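Local coordinates for protein aminotransferase (Psychrobacter arcticus 273-4, PDB 3IF2) that binds pyridoxal 5'-phosphate and probably catalyses amino-group transfer between amino acids and keto acids, perhaps as a valine-pyruvate transaminase, at residues N81-G84 and F88-A91; Y121-F126 and Q166-V171; Y398-V403 and Q409-C414. All coordinates share one frame; numbering follows the deposited sequence.

Contact 1 of 3, residues N81-G84 and F88-A91; sequences NPQG and FIDA
The amide nitrogen NE2 of Gln83, which passes Ile89 CD1 at 4.1 Å, is gripped from beyond the two segments: it bonds to the carbonyl O of Ile109 and, weakly, to that of Ser106. These bonds set the end of a side chain whose aliphatic part does the packing, since Gln83 CG lies 4.0 Å from Ile89 CD1. With CG anti to the backbone N (chi1 -177°) and the chain extended beyond it, Gln83 crosses the isoleucine at about a right angle. The CD1 methyl of Ile89 also meets the backbone, standing 3.6 Å from Gly84 O and 3.9 Å from Gln83 O.

Residues 81-84 form a type I beta turn, closed by Gly84 N to Asn81 O at 2.9 Å, and lead into helix 86-100, where Ile89 sits. An Asx turn overlaps it: Asn81 OD1 accepts from Gln83 N at 2.9 Å, the donor tilted 24° from the carbonyl plane. Gly84 has a phi of 130°, at which any CB would collide with the carbonyl O of Gln83, so the backbone itself accounts for glycine here.

Ile89 also rests on Ile109 of strand 109-112, and Gln83 on Ile294 and Ser298 of helix 291-305. The side chain of Tyr79, a cofactor-binding residue with no cofactor bound in this chain, is about 10 Å from Gly84.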
loop_
_atom_site.group_PDB
_atom_site.type_symbol
_atom_site.label_atom_id
_atom_site.label_comp_id
_atom_site.label_asym_id
_atom_site.label_seq_id
_atom_site.Cartn_x
_atom_site.Cartn_y
_atom_site.Cartn_z
ATOM N N ASN A 81 -6.077 -12.343 -3.701
ATOM C CA ASN A 81 -4.821 -13.074 -3.589
ATOM C C ASN A 81 -3.717 -11.986 -3.455
ATOM O O ASN A 81 -3.933 -10.865 -3.938
ATOM C CB ASN A 81 -4.613 -13.968 -4.837
ATOM C CG ASN A 81 -3.281 -14.741 -4.802
ATOM O OD1 ASN A 81 -2.209 -14.223 -5.200
ATOM N ND2 ASN A 81 -3.338 -15.981 -4.294
ATOM N N PRO A 82 -2.566 -12.275 -2.785
ATOM C CA PRO A 82 -1.496 -11.253 -2.697
ATOM C C PRO A 82 -0.992 -10.692 -4.065
ATOM O O PRO A 82 -0.576 -9.532 -4.146
ATOM C CB PRO A 82 -0.373 -11.989 -1.961
ATOM C CG PRO A 82 -1.046 -13.037 -1.182
ATOM C CD PRO A 82 -2.250 -13.448 -1.952
ATOM N N GLN A 83 -1.039 -11.526 -5.110
ATOM C CA GLN A 83 -0.715 -11.125 -6.478
ATOM C C GLN A 83 -1.714 -10.077 -7.035
ATOM O O GLN A 83 -1.338 -9.282 -7.883
ATOM C CB GLN A 83 -0.663 -12.363 -7.378
ATOM C CG GLN A 83 -0.252 -12.089 -8.838
ATOM C CD GLN A 83 -0.096 -13.353 -9.649
ATOM O OE1 GLN A 83 0.191 -14.418 -9.110
ATOM N NE2 GLN A 83 -0.253 -13.236 -10.961
ATOM N N GLY A 84 -2.969 -10.112 -6.571
ATOM C CA GLY A 84 -4.002 -9.150 -6.946
ATOM C C GLY A 84 -5.311 -9.783 -7.393
ATOM O O GLY A 84 -5.352 -10.946 -7.747
ATOM N N PHE A 88 -9.756 -9.370 -12.375
ATOM C CA PHE A 88 -9.102 -8.240 -13.071
ATOM C C PHE A 88 -7.841 -8.686 -13.849
ATOM O O PHE A 88 -7.654 -8.273 -14.999
ATOM C CB PHE A 88 -8.783 -7.101 -12.078
ATOM C CG PHE A 88 -8.302 -5.814 -12.723
ATOM C CD1 PHE A 88 -9.001 -5.229 -13.798
ATOM C CD2 PHE A 88 -7.223 -5.123 -12.184
ATOM C CE1 PHE A 88 -8.602 -4.023 -14.350
ATOM C CE2 PHE A 88 -6.810 -3.917 -12.711
ATOM C CZ PHE A 88 -7.489 -3.351 -13.805
ATOM N N ILE A 89 -7.009 -9.535 -13.234
ATOM C CA ILE A 89 -5.830 -10.083 -13.914
ATOM C C ILE A 89 -6.240 -10.899 -15.159
ATOM O O ILE A 89 -5.628 -10.721 -16.211
ATOM C CB ILE A 89 -4.899 -10.937 -12.944
ATOM C CG1 ILE A 89 -4.142 -10.006 -11.973
ATOM C CG2 ILE A 89 -3.907 -11.841 -13.733
ATOM C CD1 ILE A 89 -3.497 -10.740 -10.824
ATOM N N ASP A 90 -7.249 -11.771 -15.039
ATOM C CA ASP A 90 -7.727 -12.581 -16.190
ATOM C C ASP A 90 -8.236 -11.687 -17.322
ATOM O O ASP A 90 -7.925 -11.941 -18.485
ATOM C CB ASP A 90 -8.830 -13.590 -15.811
ATOM C CG ASP A 90 -8.351 -14.698 -14.893
ATOM O OD1 ASP A 90 -7.189 -15.168 -14.987
ATOM O OD2 ASP A 90 -9.182 -15.131 -14.072
ATOM N N ALA A 91 -8.997 -10.646 -16.970
ATOM C CA ALA A 91 -9.486 -9.655 -17.945
ATOM C C ALA A 91 -8.312 -8.976 -18.677
ATOM O O ALA A 91 -8.319 -8.874 -19.911
ATOM C CB ALA A 91 -10.351 -8.615 -17.256
#

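Contact 2 of 3, residues Y121-F126 and Q166-V171; sequences YLFNLF and QHFAAV
Phe123 and Phe168 make this contact by themselves, as an offset edge-to-face pair. The ring planes stand at 88° and the centroids are 5.5 Å apart, with the edge of Phe168 directed toward the face of Phe123. The offset shows in the atoms that meet: CZ of Phe168 lies 3.7 Å from CD2 of Phe123, and CE1 of Phe168 is 3.9 Å from CE2 of Phe123. Phe168 turns its CG beside the backbone N (chi1 -70°), which brings the ring round to the helix although its CB does not point there.

Both rings are buried; Tyr158 adds an edge-to-face partner to Phe123, and His162 does the same for Phe168. In contrast, the beginning of 166-171 is looser: Gln166 is exposed and His167 partly so, its CB still 6.2 Å from Phe123 O. An alanine in place of Phe123 would be likely to deprive the Phe168 edge of its aromatic partner and open a gap between helix and strand.

Strand 168-170 runs parallel to 142-149 in the main sheet, and helix 115-125 begins with the cofactor-binding Ser115 and Gln116: helix-on-sheet packing of the large domain of fold-type I aminotransferases, the Phe123 side chain about 9 Å from pyridoxal phosphate.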
loop_
_atom_site.group_PDB
_atom_site.type_symbol
_atom_site.label_atom_id
_atom_site.label_comp_id
_atom_site.label_asym_id
_atom_site.label_seq_id
_atom_site.Cartn_x
_atom_site.Cartn_y
_atom_site.Cartn_z
ATOM N N TYR A 121 8.774 -1.277 -4.875
ATOM C CA TYR A 121 9.198 -2.667 -4.990
ATOM C C TYR A 121 10.326 -2.837 -6.014
ATOM O O TYR A 121 11.413 -3.306 -5.638
ATOM C CB TYR A 121 8.041 -3.630 -5.337
ATOM C CG TYR A 121 6.909 -3.766 -4.321
ATOM C CD1 TYR A 121 7.074 -3.503 -2.959
ATOM C CD2 TYR A 121 5.673 -4.263 -4.740
ATOM C CE1 TYR A 121 6.009 -3.673 -2.060
ATOM C CE2 TYR A 121 4.617 -4.442 -3.873
ATOM C CZ TYR A 121 4.770 -4.146 -2.533
ATOM O OH TYR A 121 3.733 -4.356 -1.669
ATOM N N LEU A 122 10.072 -2.436 -7.268
ATOM C CA LEU A 122 11.025 -2.640 -8.363
ATOM C C LEU A 122 12.405 -1.976 -8.152
ATOM O O LEU A 122 13.426 -2.607 -8.435
ATOM C CB LEU A 122 10.426 -2.238 -9.731
ATOM C CG LEU A 122 9.213 -3.026 -10.279
ATOM C CD1 LEU A 122 8.605 -2.294 -11.514
ATOM C CD2 LEU A 122 9.565 -4.504 -10.591
ATOM N N PHE A 123 12.447 -0.746 -7.632
ATOM C CA PHE A 123 13.732 -0.072 -7.435
ATOM C C PHE A 123 14.544 -0.654 -6.275
ATOM O O PHE A 123 15.773 -0.653 -6.330
ATOM C CB PHE A 123 13.596 1.446 -7.343
ATOM C CG PHE A 123 13.015 2.118 -8.586
ATOM C CD1 PHE A 123 12.926 1.492 -9.843
ATOM C CD2 PHE A 123 12.655 3.452 -8.510
ATOM C CE1 PHE A 123 12.403 2.182 -10.946
ATOM C CE2 PHE A 123 12.181 4.129 -9.604
ATOM C CZ PHE A 123 12.049 3.502 -10.823
ATOM N N ASN A 124 13.865 -1.153 -5.249
ATOM C CA ASN A 124 14.523 -1.892 -4.160
ATOM C C ASN A 124 14.799 -3.355 -4.526
ATOM O O ASN A 124 15.668 -3.983 -3.926
ATOM C CB ASN A 124 13.722 -1.768 -2.861
ATOM C CG ASN A 124 13.908 -0.422 -2.214
ATOM O OD1 ASN A 124 15.019 -0.103 -1.741
ATOM N ND2 ASN A 124 12.852 0.378 -2.181
ATOM N N LEU A 125 14.066 -3.892 -5.497
ATOM C CA LEU A 125 14.279 -5.263 -5.987
ATOM C C LEU A 125 15.533 -5.337 -6.854
ATOM O O LEU A 125 16.244 -6.330 -6.807
ATOM C CB LEU A 125 13.058 -5.751 -6.787
ATOM C CG LEU A 125 12.995 -7.196 -7.289
ATOM C CD1 LEU A 125 12.912 -8.178 -6.121
ATOM C CD2 LEU A 125 11.801 -7.385 -8.258
ATOM N N PHE A 126 15.794 -4.287 -7.639
ATOM C CA PHE A 126 16.912 -4.236 -8.570
ATOM C C PHE A 126 17.953 -3.162 -8.276
ATOM O O PHE A 126 18.825 -2.946 -9.084
ATOM C CB PHE A 126 16.353 -4.032 -9.979
ATOM C CG PHE A 126 15.535 -5.174 -10.465
ATOM C CD1 PHE A 126 16.148 -6.406 -10.726
ATOM C CD2 PHE A 126 14.154 -5.028 -10.704
ATOM C CE1 PHE A 126 15.411 -7.500 -11.190
ATOM C CE2 PHE A 126 13.385 -6.115 -11.174
ATOM C CZ PHE A 126 14.014 -7.360 -11.413
ATOM N N GLN A 166 20.679 6.255 -1.790
ATOM C CA GLN A 166 20.021 6.607 -3.065
ATOM C C GLN A 166 20.850 5.991 -4.189
ATOM O O GLN A 166 22.045 6.201 -4.247
ATOM C CB GLN A 166 19.929 8.117 -3.231
ATOM C CG GLN A 166 18.984 8.540 -4.345
ATOM C CD GLN A 166 19.054 10.019 -4.644
ATOM O OE1 GLN A 166 20.144 10.566 -4.880
ATOM N NE2 GLN A 166 17.888 10.671 -4.678
ATOM N N HIS A 167 20.196 5.264 -5.082
ATOM C CA HIS A 167 20.855 4.443 -6.093
ATOM C C HIS A 167 20.298 4.658 -7.497
ATOM O O HIS A 167 19.645 3.784 -8.076
ATOM C CB HIS A 167 20.751 2.972 -5.653
ATOM C CG HIS A 167 21.245 2.742 -4.260
ATOM N ND1 HIS A 167 22.585 2.667 -3.947
ATOM C CD2 HIS A 167 20.580 2.659 -3.084
ATOM C CE1 HIS A 167 22.721 2.511 -2.642
ATOM N NE2 HIS A 167 21.520 2.499 -2.097
ATOM N N PHE A 168 20.537 5.859 -8.017
ATOM C CA PHE A 168 20.187 6.219 -9.392
ATOM C C PHE A 168 21.443 6.669 -10.125
ATOM O O PHE A 168 22.280 7.339 -9.543
ATOM C CB PHE A 168 19.157 7.338 -9.412
ATOM C CG PHE A 168 17.796 6.912 -8.948
ATOM C CD1 PHE A 168 17.028 6.044 -9.743
ATOM C CD2 PHE A 168 17.251 7.385 -7.743
ATOM C CE1 PHE A 168 15.755 5.634 -9.338
ATOM C CE2 PHE A 168 15.974 6.987 -7.335
ATOM C CZ PHE A 168 15.229 6.102 -8.140
ATOM N N ALA A 169 21.594 6.218 -11.366
ATOM C CA ALA A 169 22.649 6.658 -12.274
ATOM C C ALA A 169 21.830 7.341 -13.361
ATOM O O ALA A 169 21.057 6.686 -14.051
ATOM C CB ALA A 169 23.410 5.489 -12.829
ATOM N N ALA A 170 21.956 8.656 -13.476
ATOM C CA ALA A 170 21.173 9.432 -14.429
ATOM C C ALA A 170 22.062 9.924 -15.561
ATOM O O ALA A 170 23.194 10.333 -15.311
ATOM C CB ALA A 170 20.559 10.577 -13.719
ATOM N N VAL A 171 21.569 9.848 -16.799
ATOM C CA VAL A 171 22.287 10.346 -17.979
ATOM C C VAL A 171 21.627 11.662 -18.399
ATOM O O VAL A 171 20.393 11.735 -18.503
ATOM C CB VAL A 171 22.281 9.333 -19.137
ATOM C CG1 VAL A 171 23.037 9.903 -20.364
ATOM C CG2 VAL A 171 22.903 8.029 -18.677
#

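Contact 3 of 3, residues Y398-V403 and Q409-C414; sequences YFFPGV and QHAHEC
Phe400 opens a type II beta turn that ends at Val403, and its CA lies 7.6 Å from that of Ala411, in the short 3-10 segment 410-412; these are the nearest alpha carbons of the two segments. Gly402 takes the third position of the turn with a phi of 73°, a value that favours glycine, and the closing bond from Val403 N to Phe400 O is weak at 3.3 Å. Both segments belong to the long connection between strands 394-395 and 414-418, antiparallel neighbours in the six-stranded sheet that also holds 367-372, within the aminotransferase class I and II family region.

The contact is mainly a phenyl ring against a methyl group. CE1 of Phe400 meets Ala411 CB at 3.5 Å, and the neighbouring CD1 of the same ring is 3.7 Å from that methyl. The ring also reaches the backbone, CE1 of Phe400 lying 3.7 Å from CA of Ala411. It gets there because CG stands anti to the carbonyl carbon (chi1 -63°), on a CB that already points toward the other segment. Phe400 and Ala411 are both buried, and Tyr408 meets the Phe400 ring edge-to-face.

His410 makes a looser neighbour, its CD2 4.5 Å from Phe400 CZ. The imidazole is held by other groups: NE2 is hydrogen-bonded to Tyr189 OH, and Trp371 packs edge-to-face with the ring.

The 3-10 segment is bracketed by backbone bonds, His412 N to Gln409 O and Glu413 N to His410 O. The carboxylate of Glu413 takes Trp371 NE1 on OE1, while Gln409 NE2 gives a bent bond (141°) to Glu413 OE2 at 3.0 Å, arriving on the syn side but above the carboxylate plane.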
loop_
_atom_site.group_PDB
_atom_site.type_symbol
_atom_site.label_atom_id
_atom_site.label_comp_id
_atom_site.label_asym_id
_atom_site.label_seq_id
_atom_site.Cartn_x
_atom_site.Cartn_y
_atom_site.Cartn_z
ATOM N N TYR A 398 14.133 19.549 -8.824
ATOM C CA TYR A 398 13.728 18.284 -8.185
ATOM C C TYR A 398 13.461 17.117 -9.145
ATOM O O TYR A 398 13.155 16.012 -8.680
ATOM C CB TYR A 398 12.500 18.511 -7.280
ATOM C CG TYR A 398 12.725 19.592 -6.245
ATOM C CD1 TYR A 398 13.780 19.487 -5.312
ATOM C CD2 TYR A 398 11.902 20.733 -6.191
ATOM C CE1 TYR A 398 14.018 20.502 -4.346
ATOM C CE2 TYR A 398 12.123 21.754 -5.217
ATOM C CZ TYR A 398 13.185 21.626 -4.304
ATOM O OH TYR A 398 13.407 22.601 -3.363
ATOM N N PHE A 399 13.612 17.335 -10.453
ATOM C CA PHE A 399 13.328 16.313 -11.466
ATOM C C PHE A 399 14.575 15.681 -12.083
ATOM O O PHE A 399 14.517 15.169 -13.193
ATOM C CB PHE A 399 12.404 16.895 -12.564
ATOM C CG PHE A 399 11.042 17.283 -12.080
ATOM C CD1 PHE A 399 9.998 16.369 -12.092
ATOM C CD2 PHE A 399 10.797 18.566 -11.640
ATOM C CE1 PHE A 399 8.706 16.725 -11.650
ATOM C CE2 PHE A 399 9.528 18.946 -11.205
ATOM C CZ PHE A 399 8.468 18.014 -11.202
ATOM N N PHE A 400 15.682 15.664 -11.351
ATOM C CA PHE A 400 16.932 15.064 -11.808
ATOM C C PHE A 400 17.422 14.143 -10.687
ATOM O O PHE A 400 18.306 14.525 -9.927
ATOM C CB PHE A 400 17.949 16.165 -12.135
ATOM C CG PHE A 400 17.539 17.082 -13.267
ATOM C CD1 PHE A 400 16.779 18.225 -13.021
ATOM C CD2 PHE A 400 17.930 16.812 -14.570
ATOM C CE1 PHE A 400 16.403 19.096 -14.077
ATOM C CE2 PHE A 400 17.576 17.668 -15.627
ATOM C CZ PHE A 400 16.804 18.811 -15.379
ATOM N N PRO A 401 16.796 12.949 -10.536
ATOM C CA PRO A 401 17.200 12.009 -9.499
ATOM C C PRO A 401 18.620 11.503 -9.703
ATOM O O PRO A 401 18.988 11.129 -10.821
ATOM C CB PRO A 401 16.205 10.846 -9.659
ATOM C CG PRO A 401 15.088 11.401 -10.326
ATOM C CD PRO A 401 15.606 12.441 -11.243
ATOM N N GLY A 402 19.398 11.515 -8.624
ATOM C CA GLY A 402 20.781 11.078 -8.651
ATOM C C GLY A 402 21.783 12.009 -9.334
ATOM O O GLY A 402 22.933 11.608 -9.508
ATOM N N VAL A 403 21.374 13.221 -9.722
ATOM C CA VAL A 403 22.251 14.186 -10.356
ATOM C C VAL A 403 22.502 15.325 -9.371
ATOM O O VAL A 403 21.569 15.833 -8.762
ATOM C CB VAL A 403 21.620 14.774 -11.647
ATOM C CG1 VAL A 403 22.527 15.839 -12.279
ATOM C CG2 VAL A 403 21.326 13.683 -12.648
ATOM N N GLN A 409 23.116 24.529 -14.672
ATOM C CA GLN A 409 22.322 25.679 -15.142
ATOM C C GLN A 409 20.925 25.278 -15.608
ATOM O O GLN A 409 19.935 25.808 -15.116
ATOM C CB GLN A 409 23.060 26.435 -16.267
ATOM C CG GLN A 409 22.316 27.637 -16.889
ATOM C CD GLN A 409 23.091 28.342 -18.009
ATOM O OE1 GLN A 409 24.317 28.315 -18.045
ATOM N NE2 GLN A 409 22.359 29.006 -18.914
ATOM N N HIS A 410 20.867 24.320 -16.524
ATOM C CA HIS A 410 19.603 23.866 -17.091
ATOM C C HIS A 410 18.590 23.392 -16.030
ATOM O O HIS A 410 17.399 23.680 -16.160
ATOM C CB HIS A 410 19.835 22.783 -18.144
ATOM C CG HIS A 410 18.612 22.461 -18.953
ATOM N ND1 HIS A 410 18.129 23.301 -19.932
ATOM C CD2 HIS A 410 17.786 21.388 -18.931
ATOM C CE1 HIS A 410 17.055 22.760 -20.476
ATOM N NE2 HIS A 410 16.831 21.599 -19.892
ATOM N N ALA A 411 19.070 22.714 -14.982
ATOM C CA ALA A 411 18.222 22.264 -13.865
ATOM C C ALA A 411 17.641 23.411 -13.008
ATOM O O ALA A 411 16.749 23.162 -12.195
ATOM C CB ALA A 411 18.972 21.242 -12.971
ATOM N N HIS A 412 18.142 24.634 -13.166
ATOM C CA HIS A 412 17.621 25.815 -12.468
ATOM C C HIS A 412 16.858 26.781 -13.391
ATOM O O HIS A 412 16.501 27.890 -12.951
ATOM C CB HIS A 412 18.781 26.562 -11.778
ATOM C CG HIS A 412 19.441 25.765 -10.702
ATOM N ND1 HIS A 412 18.784 25.393 -9.548
ATOM C CD2 HIS A 412 20.693 25.261 -10.604
ATOM C CE1 HIS A 412 19.605 24.696 -8.783
ATOM N NE2 HIS A 412 20.770 24.602 -9.401
ATOM N N GLU A 413 16.581 26.368 -14.635
ATOM C CA GLU A 413 15.916 27.228 -15.645
ATOM C C GLU A 413 14.535 26.765 -16.123
ATOM O O GLU A 413 13.948 27.426 -16.958
ATOM C CB GLU A 413 16.864 27.454 -16.843
ATOM C CG GLU A 413 18.030 28.382 -16.518
ATOM C CD GLU A 413 18.921 28.695 -17.709
ATOM O OE1 GLU A 413 18.780 28.045 -18.776
ATOM O OE2 GLU A 413 19.788 29.603 -17.563
ATOM N N CYS A 414 13.985 25.686 -15.568
ATOM C CA CYS A 414 12.679 25.204 -16.004
ATOM C C CYS A 414 11.624 25.099 -14.915
ATOM O O CYS A 414 11.947 25.161 -13.724
ATOM C CB CYS A 414 12.832 23.871 -16.740
ATOM S SG CYS A 414 13.990 23.996 -18.070
#

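Overall arrangement
The three contacts follow one another along the chain without overlap. Contacts 1 and 2 have centres 26 Å apart and do not touch, yet helix 291-305 packs against both: Asn301 ties them, its ND2 bonding to Pro82 O and its OD1 to Tyr121 OH. Contacts 2 and 3, with centres 18 Å apart, meet where strand 168-170 lies against the turn 400-403, Ala170 CB being 3.3 Å from Pro401 O. Contacts 1 and 3 are 38 Å apart between centres, on opposite sides of the chain's centre. The series runs from the entry of helix 86-100, through the main sheet, to the loop joining strands 394-395 and 414-418, Phe400 about 11 Å from the cofactor-binding Tyr155 (side chains).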